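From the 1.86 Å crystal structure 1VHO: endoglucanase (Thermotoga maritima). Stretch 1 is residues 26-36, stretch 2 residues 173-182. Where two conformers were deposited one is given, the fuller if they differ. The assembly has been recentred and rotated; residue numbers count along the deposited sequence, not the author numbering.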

ATOM      1  N   ASN A  26       4.281  13.206   1.099  1.00 16.22           N
ATOM      2  CA  ASN A  26       5.396  12.841   1.965  1.00 19.18           C
ATOM      3  C   ASN A  26       5.825  11.381   1.775  1.00 17.30           C
ATOM      4  O   ASN A  26       7.022  11.110   1.995  1.00 15.24           O
ATOM      5  N   VAL A  27       4.889  10.494   1.562  1.00 16.49           N
ATOM      6  CA  VAL A  27       5.245   9.058   1.339  1.00 15.29           C
ATOM      7  C   VAL A  27       6.009   8.940   0.027  1.00 15.21           C
ATOM      8  O   VAL A  27       7.034   8.264  -0.062  1.00 15.80           O
ATOM      9  N   VAL A  28       5.538   9.605  -1.012  1.00 16.25           N
ATOM     10  CA  VAL A  28       6.237   9.594  -2.317  1.00 17.20           C
ATOM     11  C   VAL A  28       7.597  10.221  -2.211  1.00 19.09           C
ATOM     12  O   VAL A  28       8.591   9.741  -2.824  1.00 18.50           O
ATOM     13  N   SER A  29       7.746  11.295  -1.414  1.00 17.44           N
ATOM     14  CA  SER A  29       9.070  11.921  -1.254  1.00 17.93           C
ATOM     15  C   SER A  29      10.028  10.946  -0.610  1.00 17.89           C
ATOM     16  O   SER A  29      11.209  10.859  -0.980  1.00 18.51           O
ATOM     17  N   TYR A  30       9.528  10.177   0.387  1.00 16.51           N
ATOM     18  CA  TYR A  30      10.412   9.171   1.003  1.00 15.55           C
ATOM     19  C   TYR A  30      10.809   8.094  -0.008  1.00 15.71           C
ATOM     20  O   TYR A  30      11.989   7.717  -0.092  1.00 16.28           O
ATOM     21  N   ILE A  31       9.831   7.549  -0.741  1.00 16.71           N
ATOM     22  CA  ILE A  31      10.151   6.466  -1.701  1.00 18.70           C
ATOM     23  C   ILE A  31      11.095   6.995  -2.776  1.00 19.41           C
ATOM     24  O   ILE A  31      12.048   6.299  -3.116  1.00 20.70           O
ATOM     25  N   LYS A  32      10.856   8.214  -3.254  1.00 19.27           N
ATOM     26  CA  LYS A  32      11.758   8.800  -4.257  1.00 22.34           C
ATOM     27  C   LYS A  32      13.183   8.815  -3.761  1.00 21.98           C
ATOM     28  O   LYS A  32      14.144   8.416  -4.457  1.00 21.41           O
ATOM     29  N   SER A  33      13.405   9.201  -2.500  1.00 19.42           N
ATOM     30  CA  SER A  33      14.756   9.225  -1.960  1.00 20.71           C
ATOM     31  C   SER A  33      15.388   7.869  -1.758  1.00 22.00           C
ATOM     32  O   SER A  33      16.649   7.754  -1.915  1.00 21.05           O
ATOM     33  N   VAL A  34      14.613   6.839  -1.361  1.00 18.31           N
ATOM     34  CA  VAL A  34      15.270   5.553  -1.143  1.00 18.22           C
ATOM     35  C   VAL A  34      15.513   4.869  -2.503  1.00 17.07           C
ATOM     36  O   VAL A  34      16.436   4.026  -2.536  1.00 19.58           O
ATOM     37  N   ILE A  35      14.732   5.124  -3.523  1.00 16.03           N
ATOM     38  CA  ILE A  35      14.976   4.438  -4.803  1.00 17.63           C
ATOM     39  C   ILE A  35      15.970   5.138  -5.693  1.00 18.97           C
ATOM     40  O   ILE A  35      16.482   4.553  -6.671  1.00 18.48           O
ATOM     41  N   GLU A  36      16.277   6.395  -5.418  1.00 17.02           N
ATOM     42  CA  GLU A  36      17.231   7.166  -6.207  1.00 20.65           C
ATOM     43  C   GLU A  36      18.523   6.489  -6.592  1.00 18.59           C
ATOM     44  O   GLU A  36      18.980   6.564  -7.736  1.00 20.01           O
ATOM     45  N   ASN A 173      -0.986  -1.392   1.710  1.00 13.40           N
ATOM     46  CA  ASN A 173      -0.381  -0.805   0.527  1.00 14.34           C
ATOM     47  C   ASN A 173       1.141  -0.648   0.731  1.00 14.79           C
ATOM     48  O   ASN A 173       1.958  -0.849  -0.175  1.00 13.68           O
ATOM     49  N   ARG A 174       1.548  -0.289   1.955  1.00 12.51           N
ATOM     50  CA  ARG A 174       2.977  -0.014   2.216  1.00 14.02           C
ATOM     51  C   ARG A 174       3.878  -1.256   2.111  1.00 14.68           C
ATOM     52  O   ARG A 174       5.043  -1.120   1.700  1.00 14.29           O
ATOM     53  N   ALA A 175       3.351  -2.448   2.386  1.00 14.03           N
ATOM     54  CA  ALA A 175       4.220  -3.641   2.228  1.00 14.93           C
ATOM     55  C   ALA A 175       4.555  -3.798   0.754  1.00 15.95           C
ATOM     56  O   ALA A 175       5.710  -4.115   0.437  1.00 15.25           O
ATOM     57  N   SER A 176       3.613  -3.512  -0.150  1.00 13.27           N
ATOM     58  CA  SER A 176       3.856  -3.602  -1.582  1.00 14.66           C
ATOM     59  C   SER A 176       4.848  -2.540  -2.067  1.00 15.13           C
ATOM     60  O   SER A 176       5.679  -2.796  -2.955  1.00 14.20           O
ATOM     61  N   CYS A 177       4.768  -1.339  -1.497  1.00 13.82           N
ATOM     62  CA  CYS A 177       5.727  -0.286  -1.788  1.00 14.48           C
ATOM     63  C   CYS A 177       7.119  -0.838  -1.379  1.00 13.70           C
ATOM     64  O   CYS A 177       8.044  -0.662  -2.171  1.00 13.79           O
ATOM     65  N   GLY A 178       7.233  -1.467  -0.250  1.00 13.99           N
ATOM     66  CA  GLY A 178       8.484  -2.051   0.268  1.00 15.94           C
ATOM     67  C   GLY A 178       9.012  -3.107  -0.751  1.00 16.74           C
ATOM     68  O   GLY A 178      10.196  -3.144  -1.060  1.00 14.87           O
ATOM     69  N   VAL A 179       8.121  -3.957  -1.262  1.00 15.72           N
ATOM     70  CA  VAL A 179       8.558  -4.972  -2.251  1.00 15.38           C
ATOM     71  C   VAL A 179       9.194  -4.276  -3.460  1.00 17.11           C
ATOM     72  O   VAL A 179      10.294  -4.602  -3.915  1.00 15.31           O
ATOM     73  N   LEU A 180       8.521  -3.222  -3.965  1.00 15.36           N
ATOM     74  CA  LEU A 180       9.050  -2.560  -5.171  1.00 15.91           C
ATOM     75  C   LEU A 180      10.348  -1.826  -4.910  1.00 17.16           C
ATOM     76  O   LEU A 180      11.218  -1.774  -5.818  1.00 16.33           O
ATOM     77  N   VAL A 181      10.491  -1.274  -3.698  1.00 16.84           N
ATOM     78  CA  VAL A 181      11.792  -0.606  -3.377  1.00 17.60           C
ATOM     79  C   VAL A 181      12.892  -1.673  -3.376  1.00 17.48           C
ATOM     80  O   VAL A 181      13.985  -1.449  -3.971  1.00 17.15           O
ATOM     81  N   LYS A 182      12.608  -2.820  -2.765  1.00 15.90           N
ATOM     82  CA  LYS A 182      13.607  -3.919  -2.702  1.00 16.47           C
ATOM     83  C   LYS A 182      13.898  -4.473  -4.096  1.00 16.96           C
ATOM     84  O   LYS A 182      15.046  -4.871  -4.384  1.00 16.34           O
TER

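This is a small, almost wholly apolar contact between two roughly parallel helices, crossing at -21°, with no hydrogen bond or salt bridge between them. The axes come no closer than 10.5 Å and the two stretches bury 283 Å² between them; the gap is crossed by side chains alone.

Val181 does most of the work on its helix. Its CA-to-CB bond runs sideways, yet in the t rotamer its two methyls meet three residues: CG1 lies 3.7 Å from CG1 of Val34, itself t, while CG2 lies 3.8 Å from CG2 of Ile35 and 4.2 Å from CG2 of Ile31. Ile35 adopts p and Ile31 m, both with chi2 t, and both point toward the partner helix. One turn back, Ile31 extends CD1 to 4.1 Å from SG of Cys177, an m rotamer that also points inward.

At the N-terminal end the backbones stand wider, with CA of Val27 9.4 Å from CA of Arg174, against 6.1 Å between CA of Ile35 and CA of Val181. A long side chain spans this space: Arg174 starts sideways, but its end comes nearer, with chi1 and chi2 m, chi3 t and chi4 at 67°, and CG2 of Val27 (t) covers one guanidinium face, 3.6 Å from NH2 of Arg174. NE, NH1 and NH2 are hydrogen-bonded elsewhere in the structure; since such bonds lie near the guanidinium plane, a methyl over the face need not compete with them.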

ATOM      1  CB  ASN A  26       5.099  13.166   3.434  1.00 20.07           C
ATOM      2  CG  ASN A  26       6.443  13.317   4.176  1.00 23.52           C
ATOM      3  OD1 ASN A  26       7.380  13.963   3.672  1.00 23.99           O
ATOM      4  ND2 ASN A  26       6.527  12.734   5.349  1.00 26.40           N
ATOM      5  CB  VAL A  27       3.977   8.200   1.280  1.00 15.88           C
ATOM      6  CG1 VAL A  27       4.387   6.745   0.895  1.00 18.11           C
ATOM      7  CG2 VAL A  27       3.251   8.181   2.627  1.00 14.38           C
ATOM      8  CB  VAL A  28       5.371  10.308  -3.384  1.00 18.96           C
ATOM      9  CG1 VAL A  28       6.164  10.501  -4.680  1.00 19.95           C
ATOM     10  CG2 VAL A  28       4.111   9.506  -3.700  1.00 21.45           C
ATOM     11  CB  SER A  29       8.969  13.176  -0.340  1.00 21.36           C
ATOM     12  OG  SER A  29      10.289  13.675  -0.175  1.00 21.30           O
ATOM     13  CB  TYR A  30       9.661   8.521   2.186  1.00 15.47           C
ATOM     14  CG  TYR A  30      10.386   7.385   2.881  1.00 13.51           C
ATOM     15  CD1 TYR A  30      10.280   6.086   2.335  1.00 16.15           C
ATOM     16  CD2 TYR A  30      11.178   7.553   3.972  1.00 16.47           C
ATOM     17  CE1 TYR A  30      10.934   5.015   2.933  1.00 16.07           C
ATOM     18  CE2 TYR A  30      11.836   6.489   4.595  1.00 18.13           C
ATOM     19  CZ  TYR A  30      11.698   5.217   4.043  1.00 17.31           C
ATOM     20  OH  TYR A  30      12.370   4.177   4.639  1.00 19.93           O
ATOM     21  CB  ILE A  31       8.874   5.911  -2.355  1.00 19.13           C
ATOM     22  CG1 ILE A  31       7.978   5.302  -1.256  1.00 17.10           C
ATOM     23  CG2 ILE A  31       9.169   4.916  -3.469  1.00 16.32           C
ATOM     24  CD1 ILE A  31       6.565   5.020  -1.763  1.00 17.63           C
ATOM     25  CB  LYS A  32      11.279  10.191  -4.671  1.00 25.45           C
ATOM     26  CG  LYS A  32      12.186  10.888  -5.663  1.00 32.21           C
ATOM     27  CD  LYS A  32      11.617  12.244  -6.081  1.00 37.65           C
ATOM     28  CE  LYS A  32      12.541  12.896  -7.122  1.00 42.57           C
ATOM     29  NZ  LYS A  32      13.951  12.975  -6.614  1.00 44.86           N
ATOM     30  CB  SER A  33      14.713  10.046  -0.661  0.65 21.19           C
ATOM     31  OG  SER A  33      15.984  10.306  -0.156  0.65 22.55           O
ATOM     32  CB  VAL A  34      14.388   4.648  -0.253  0.65 21.74           C
ATOM     33  CG1 VAL A  34      14.980   3.269  -0.058  0.65 18.23           C
ATOM     34  CG2 VAL A  34      14.180   5.321   1.112  0.65 25.25           C
ATOM     35  CB  ILE A  35      13.691   4.155  -5.607  1.00 17.53           C
ATOM     36  CG1 ILE A  35      13.085   5.445  -6.173  1.00 18.61           C
ATOM     37  CG2 ILE A  35      12.746   3.374  -4.716  1.00 18.40           C
ATOM     38  CD1 ILE A  35      11.965   5.187  -7.186  1.00 22.99           C
ATOM     39  CB  GLU A  36      17.649   8.444  -5.388  1.00 21.85           C
ATOM     40  CG  GLU A  36      16.810   9.600  -5.742  1.00 26.80           C
ATOM     41  CD  GLU A  36      17.405  10.960  -5.336  1.00 29.21           C
ATOM     42  OE1 GLU A  36      18.221  11.017  -4.392  1.00 26.49           O
ATOM     43  OE2 GLU A  36      16.938  11.895  -6.032  1.00 31.85           O
ATOM     44  CB  ASN A 173      -0.947   0.611   0.237  1.00 14.32           C
ATOM     45  CG  ASN A 173      -2.338   0.517  -0.368  1.00 20.72           C
ATOM     46  OD1 ASN A 173      -2.654  -0.509  -1.001  1.00 17.91           O
ATOM     47  ND2 ASN A 173      -3.113   1.601  -0.328  1.00 14.53           N
ATOM     48  CB  ARG A 174       3.185   0.728   3.509  1.00 11.56           C
ATOM     49  CG  ARG A 174       2.462   2.092   3.638  1.00 12.43           C
ATOM     50  CD  ARG A 174       3.099   3.190   2.760  1.00 11.65           C
ATOM     51  NE  ARG A 174       2.084   4.242   2.604  1.00 14.15           N
ATOM     52  CZ  ARG A 174       1.604   5.040   3.542  1.00 14.98           C
ATOM     53  NH1 ARG A 174       2.046   5.010   4.804  1.00 10.18           N
ATOM     54  NH2 ARG A 174       0.559   5.837   3.189  1.00 15.43           N
ATOM     55  CB  ALA A 175       3.503  -4.895   2.728  1.00 15.50           C
ATOM     56  CB  SER A 176       2.533  -3.445  -2.353  1.00 13.80           C
ATOM     57  OG  SER A 176       1.659  -4.563  -2.045  1.00 18.09           O
ATOM     58  CB  CYS A 177       5.467   0.999  -0.930  1.00 15.25           C
ATOM     59  SG  CYS A 177       3.943   1.828  -1.560  1.00 14.28           S
ATOM     60  CB  VAL A 179       7.342  -5.761  -2.815  1.00 12.46           C
ATOM     61  CG1 VAL A 179       7.819  -6.634  -4.033  1.00 12.32           C
ATOM     62  CG2 VAL A 179       6.679  -6.628  -1.781  1.00 13.80           C
ATOM     63  CB  LEU A 180       7.958  -1.701  -5.815  1.00 17.89           C
ATOM     64  CG  LEU A 180       6.698  -2.511  -6.238  1.00 18.11           C
ATOM     65  CD1 LEU A 180       5.809  -1.621  -7.100  1.00 18.09           C
ATOM     66  CD2 LEU A 180       7.130  -3.749  -7.056  1.00 17.78           C
ATOM     67  CB  VAL A 181      11.706   0.074  -1.995  1.00 15.77           C
ATOM     68  CG1 VAL A 181      13.113   0.482  -1.510  1.00 16.19           C
ATOM     69  CG2 VAL A 181      10.825   1.330  -2.108  1.00 14.51           C
ATOM     70  CB  LYS A 182      13.169  -5.007  -1.733  1.00 17.20           C
ATOM     71  CG  LYS A 182      13.153  -4.580  -0.252  1.00 21.30           C
ATOM     72  CD  LYS A 182      14.531  -4.199   0.286  1.00 26.03           C
ATOM     73  CE  LYS A 182      15.406  -5.402   0.540  1.00 27.51           C
ATOM     74  NZ  LYS A 182      16.704  -5.034   1.148  1.00 28.23           N
TER